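Local coordinates for protein amidase, hydantoinase/carbamoylase family (Burkholderia vietnamiensis, PDB 5I4M) that probably hydrolyses N-carbamoyl-L-amino acids to the free amino acids as a two-zinc amidase of the peptidase M20 family, at residues A[122-125]-A[126-130]; A[269-272]-A[273-277]. All coordinates share one frame; numbering follows the deposited sequence.

Contact 1 (A[122-125]-A[126-130])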
loop_
_atom_site.group_PDB
_atom_site.type_symbol
_atom_site.label_atom_id
_atom_site.label_comp_id
_atom_site.label_asym_id
_atom_site.label_seq_id
_atom_site.Cartn_x
_atom_site.Cartn_y
_atom_site.Cartn_z
ATOM N N GLY A 122 -29.246 4.470 19.819
ATOM C CA GLY A 122 -30.693 4.338 19.732
ATOM C C GLY A 122 -31.228 3.329 20.732
ATOM O O GLY A 122 -32.259 3.556 21.372
ATOM N N GLY A 123 -30.521 2.209 20.898
ATOM C CA GLY A 123 -30.917 1.248 21.915
ATOM C C GLY A 123 -30.849 1.832 23.312
ATOM O O GLY A 123 -31.773 1.665 24.111
ATOM N N LEU A 124 -29.744 2.524 23.626
ATOM C CA LEU A 124 -29.632 3.173 24.931
ATOM C C LEU A 124 -30.779 4.151 25.159
ATOM O O LEU A 124 -31.323 4.238 26.269
ATOM C CB LEU A 124 -28.286 3.893 25.045
ATOM C CG LEU A 124 -28.148 4.721 26.325
ATOM C CD1 LEU A 124 -28.225 3.818 27.549
ATOM C CD2 LEU A 124 -26.850 5.505 26.335
ATOM N N GLU A 125 -31.166 4.889 24.117
ATOM C CA GLU A 125 -32.278 5.831 24.242
ATOM C C GLU A 125 -33.600 5.110 24.478
ATOM O O GLU A 125 -34.461 5.628 25.196
ATOM C CB GLU A 125 -32.349 6.719 22.993
ATOM C CG GLU A 125 -33.571 7.656 22.920
ATOM C CD GLU A 125 -33.690 8.613 24.111
ATOM O OE1 GLU A 125 -34.836 8.917 24.515
ATOM O OE2 GLU A 125 -32.648 9.064 24.645
ATOM N N VAL A 126 -33.776 3.911 23.907
ATOM C CA VAL A 126 -34.964 3.115 24.219
ATOM C C VAL A 126 -34.993 2.775 25.703
ATOM O O VAL A 126 -36.021 2.909 26.375
ATOM C CB VAL A 126 -35.009 1.845 23.349
ATOM C CG1 VAL A 126 -36.067 0.885 23.866
ATOM C CG2 VAL A 126 -35.312 2.209 21.917
ATOM N N ILE A 127 -33.856 2.345 26.246
ATOM C CA ILE A 127 -33.774 2.033 27.674
ATOM C C ILE A 127 -34.153 3.250 28.507
ATOM O O ILE A 127 -34.971 3.176 29.435
ATOM C CB ILE A 127 -32.361 1.540 28.029
ATOM C CG1 ILE A 127 -32.046 0.238 27.288
ATOM C CG2 ILE A 127 -32.216 1.392 29.538
ATOM C CD1 ILE A 127 -32.949 -0.893 27.654
ATOM N N ARG A 128 -33.553 4.399 28.185
ATOM C CA ARG A 128 -33.828 5.605 28.960
ATOM C C ARG A 128 -35.287 6.021 28.830
ATOM O O ARG A 128 -35.889 6.520 29.789
ATOM C CB ARG A 128 -32.905 6.738 28.511
ATOM C CG ARG A 128 -31.440 6.507 28.832
ATOM C CD ARG A 128 -30.583 7.601 28.226
ATOM N NE ARG A 128 -29.258 7.691 28.845
ATOM C CZ ARG A 128 -28.231 8.363 28.326
ATOM N NH1 ARG A 128 -28.359 8.993 27.165
ATOM N NH2 ARG A 128 -27.069 8.401 28.973
ATOM N N SER A 129 -35.869 5.827 27.647
ATOM C CA SER A 129 -37.255 6.220 27.437
ATOM C C SER A 129 -38.208 5.293 28.175
ATOM O O SER A 129 -39.240 5.742 28.687
ATOM C CB SER A 129 -37.568 6.249 25.945
ATOM O OG SER A 129 -36.967 7.375 25.337
ATOM N N LEU A 130 -37.884 4.000 28.247
ATOM C CA LEU A 130 -38.680 3.106 29.080
ATOM C C LEU A 130 -38.605 3.523 30.540
ATOM O O LEU A 130 -39.596 3.436 31.268
ATOM C CB LEU A 130 -38.209 1.662 28.922
ATOM C CG LEU A 130 -38.308 1.026 27.538
ATOM C CD1 LEU A 130 -37.587 -0.315 27.539
ATOM C CD2 LEU A 130 -39.755 0.862 27.134
HETATM O O HOH W 1 -30.036 8.537 25.241
#
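Arg128 lies back along helix 117-132 over Leu124, one turn earlier, in the helix that joins strands 99-103 and 141-145 of the M20 catalytic domain. From the arginine CB outward, the first atoms follow the carbonyl of Leu124: CB is 3.7 Å from Leu124 O, CG comes to 3.4 Å, and CD is still 4.0 Å away. With CG beside its own backbone N (chi1 -67°) and the chain extended from CG to NE, the arginine runs toward the N-terminal end of the helix. NE then passes Leu124 CG and CD2, and the guanidinium carbon CZ sits 3.7 Å from Leu124 CD2. Arg128 NH1 and NH2 are both 3.9 Å from that same CD2, which fits a methyl placed over the centre of one flat face. Trp69 adds a cation-pi contact to the same arginine.

In Glu125, the bend at chi2 (58°) swings the carboxylate along the helix toward Ser129. Glu125 OE2 and Arg128 NH1 themselves stay 5.0 Å apart; a water joins them, donating to OE2 and accepting from NH1. Direct charge pairing goes instead to Arg31 of helix 29-39, in a salt bridge with OE2, while OE1 accepts from the backbone N of Asp28. The buried carboxylate thus links two helices, and such partners would favour its ionised form. Glu125 OE1 also lies 2.8 Å from Ser129 OG.

Contact 2 (A[269-272]-A[273-277])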
loop_
_atom_site.group_PDB
_atom_site.type_symbol
_atom_site.label_atom_id
_atom_site.label_comp_id
_atom_site.label_asym_id
_atom_site.label_seq_id
_atom_site.Cartn_x
_atom_site.Cartn_y
_atom_site.Cartn_z
ATOM N N LEU A 269 -11.454 -6.113 -13.941
ATOM C CA LEU A 269 -12.373 -7.239 -14.082
ATOM C C LEU A 269 -13.448 -7.223 -12.999
ATOM O O LEU A 269 -14.628 -7.470 -13.278
ATOM C CB LEU A 269 -11.590 -8.553 -14.033
ATOM C CG LEU A 269 -12.420 -9.834 -13.904
ATOM C CD1 LEU A 269 -13.222 -10.064 -15.159
ATOM C CD2 LEU A 269 -11.520 -11.024 -13.595
ATOM N N VAL A 270 -13.057 -6.951 -11.755
ATOM C CA VAL A 270 -14.019 -6.906 -10.655
ATOM C C VAL A 270 -15.095 -5.868 -10.933
ATOM O O VAL A 270 -16.292 -6.122 -10.749
ATOM C CB VAL A 270 -13.292 -6.629 -9.329
ATOM C CG1 VAL A 270 -14.263 -6.134 -8.245
ATOM C CG2 VAL A 270 -12.559 -7.875 -8.877
ATOM N N ASN A 271 -14.683 -4.681 -11.387
ATOM C CA ASN A 271 -15.653 -3.652 -11.746
ATOM C C ASN A 271 -16.553 -4.136 -12.873
ATOM O O ASN A 271 -17.781 -3.988 -12.815
ATOM C CB ASN A 271 -14.925 -2.369 -12.139
ATOM C CG ASN A 271 -15.877 -1.236 -12.490
ATOM O OD1 ASN A 271 -16.440 -0.577 -11.607
ATOM N ND2 ASN A 271 -16.050 -0.996 -13.776
ATOM N N ARG A 272 -15.960 -4.756 -13.895
ATOM C CA ARG A 272 -16.762 -5.265 -15.001
ATOM C C ARG A 272 -17.798 -6.269 -14.508
ATOM O O ARG A 272 -18.963 -6.239 -14.929
ATOM C CB ARG A 272 -15.842 -5.902 -16.042
ATOM C CG ARG A 272 -16.522 -6.313 -17.316
ATOM C CD ARG A 272 -16.822 -5.096 -18.148
ATOM N NE ARG A 272 -18.211 -4.669 -18.039
ATOM C CZ ARG A 272 -18.620 -3.424 -18.258
ATOM N NH1 ARG A 272 -19.906 -3.119 -18.148
ATOM N NH2 ARG A 272 -17.739 -2.478 -18.569
ATOM N N ILE A 273 -17.392 -7.167 -13.609
ATOM C CA ILE A 273 -18.327 -8.159 -13.078
ATOM C C ILE A 273 -19.458 -7.474 -12.321
ATOM O O ILE A 273 -20.630 -7.849 -12.454
ATOM C CB ILE A 273 -17.569 -9.177 -12.208
ATOM C CG1 ILE A 273 -16.710 -10.057 -13.116
ATOM C CG2 ILE A 273 -18.544 -10.000 -11.349
ATOM C CD1 ILE A 273 -15.787 -11.019 -12.384
ATOM N N GLY A 274 -19.136 -6.447 -11.535
ATOM C CA GLY A 274 -20.193 -5.667 -10.902
ATOM C C GLY A 274 -21.173 -5.106 -11.918
ATOM O O GLY A 274 -22.391 -5.268 -11.795
ATOM N N LEU A 275 -20.650 -4.466 -12.963
ATOM C CA LEU A 275 -21.528 -3.846 -13.944
ATOM C C LEU A 275 -22.269 -4.887 -14.782
ATOM O O LEU A 275 -23.370 -4.612 -15.276
ATOM C CB LEU A 275 -20.718 -2.908 -14.835
ATOM C CG LEU A 275 -20.077 -1.721 -14.126
ATOM C CD1 LEU A 275 -19.174 -0.960 -15.096
ATOM C CD2 LEU A 275 -21.162 -0.804 -13.574
ATOM N N ASP A 276 -21.697 -6.080 -14.949
ATOM C CA ASP A 276 -22.363 -7.103 -15.750
ATOM C C ASP A 276 -23.566 -7.707 -15.040
ATOM O O ASP A 276 -24.313 -8.473 -15.659
ATOM C CB ASP A 276 -21.385 -8.218 -16.122
ATOM C CG ASP A 276 -20.472 -7.844 -17.285
ATOM O OD1 ASP A 276 -20.727 -6.827 -17.963
ATOM O OD2 ASP A 276 -19.499 -8.586 -17.528
ATOM N N HIS A 277 -23.763 -7.403 -13.766
ATOM C CA HIS A 277 -24.881 -7.932 -12.995
ATOM C C HIS A 277 -25.692 -6.784 -12.421
ATOM O O HIS A 277 -26.153 -6.813 -11.280
ATOM C CB HIS A 277 -24.369 -8.901 -11.931
ATOM C CG HIS A 277 -23.607 -10.043 -12.526
ATOM N ND1 HIS A 277 -22.250 -9.987 -12.767
ATOM C CD2 HIS A 277 -24.029 -11.228 -13.030
ATOM C CE1 HIS A 277 -21.860 -11.109 -13.347
ATOM N NE2 HIS A 277 -22.921 -11.878 -13.522
#
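Leu269 and Ile273 meet one turn apart along helix 259-276, close to its C-terminal end, in the region assigned to M20 dimerisation. Leu269 CG touches Ile273 CD1 at 3.9 Å as the two side chains slant across each other, and Ile273 CG1 also presses on Leu269 O at 3.3 Å. The tight part is the inner side: Ile273 continues onto Met319 and Ala322 of helix 313-334 and onto Phe308, while Val270 packs on strands 282-291 and 297-310. His277, just past the helix, bonds back to it through ND1, which donates a 2.7 Å bond to Ile273 O that is nearly straight (169°) and close to the ring plane. NE2 is hydrogen-bonded to Lys318 NZ, so both ring nitrogens are engaged and the imidazole is fixed in rotation.

The outer side is looser. Arg272 bends at chi2 and chi3 (75° and -100°), bringing its guanidinium over Leu275, where NH1 lies 3.4 Å from CB and CD1 approaches one face. Asp276 stands at the guanidinium edge, and its OD1 takes a weak 3.3 Å bond from Arg272 NE, part of a salt bridge between exposed residues. Asn271 ND2 lies 3.4 Å from Leu275 CD1, and both residues pack on Met253 of the second subunit. The chemistry implies that apolar packing and the histidine bond, consistent with a neutral ring protonated on ND1, hold the inner side of this helix end, whereas the solvent-facing ion pair, weak and resting on a single N-H, is probably the more easily disrupted part.

Overall arrangement
From the N terminus, the chain first enters the zinc-binding domain, and contact 1 falls within helix 117-132, a few residues after the zinc ligand Asp115. Through its side chains this helix meets helix 29-39 and strand 85-89. The chain then reaches the dimerisation region, where contact 2 occupies the end of helix 259-276, against strands 282-291 and 297-310 and helix 313-334. Afterwards it returns to complete the zinc-binding domain with His403 and helix 411-429, which also packs on contact 1. Each contact is local to one helix, so neither closes a long loop; they follow in series without nesting or crossing. The centres of contacts 1 and 2 lie about 43 Å apart, and only contact 2 reaches the second subunit.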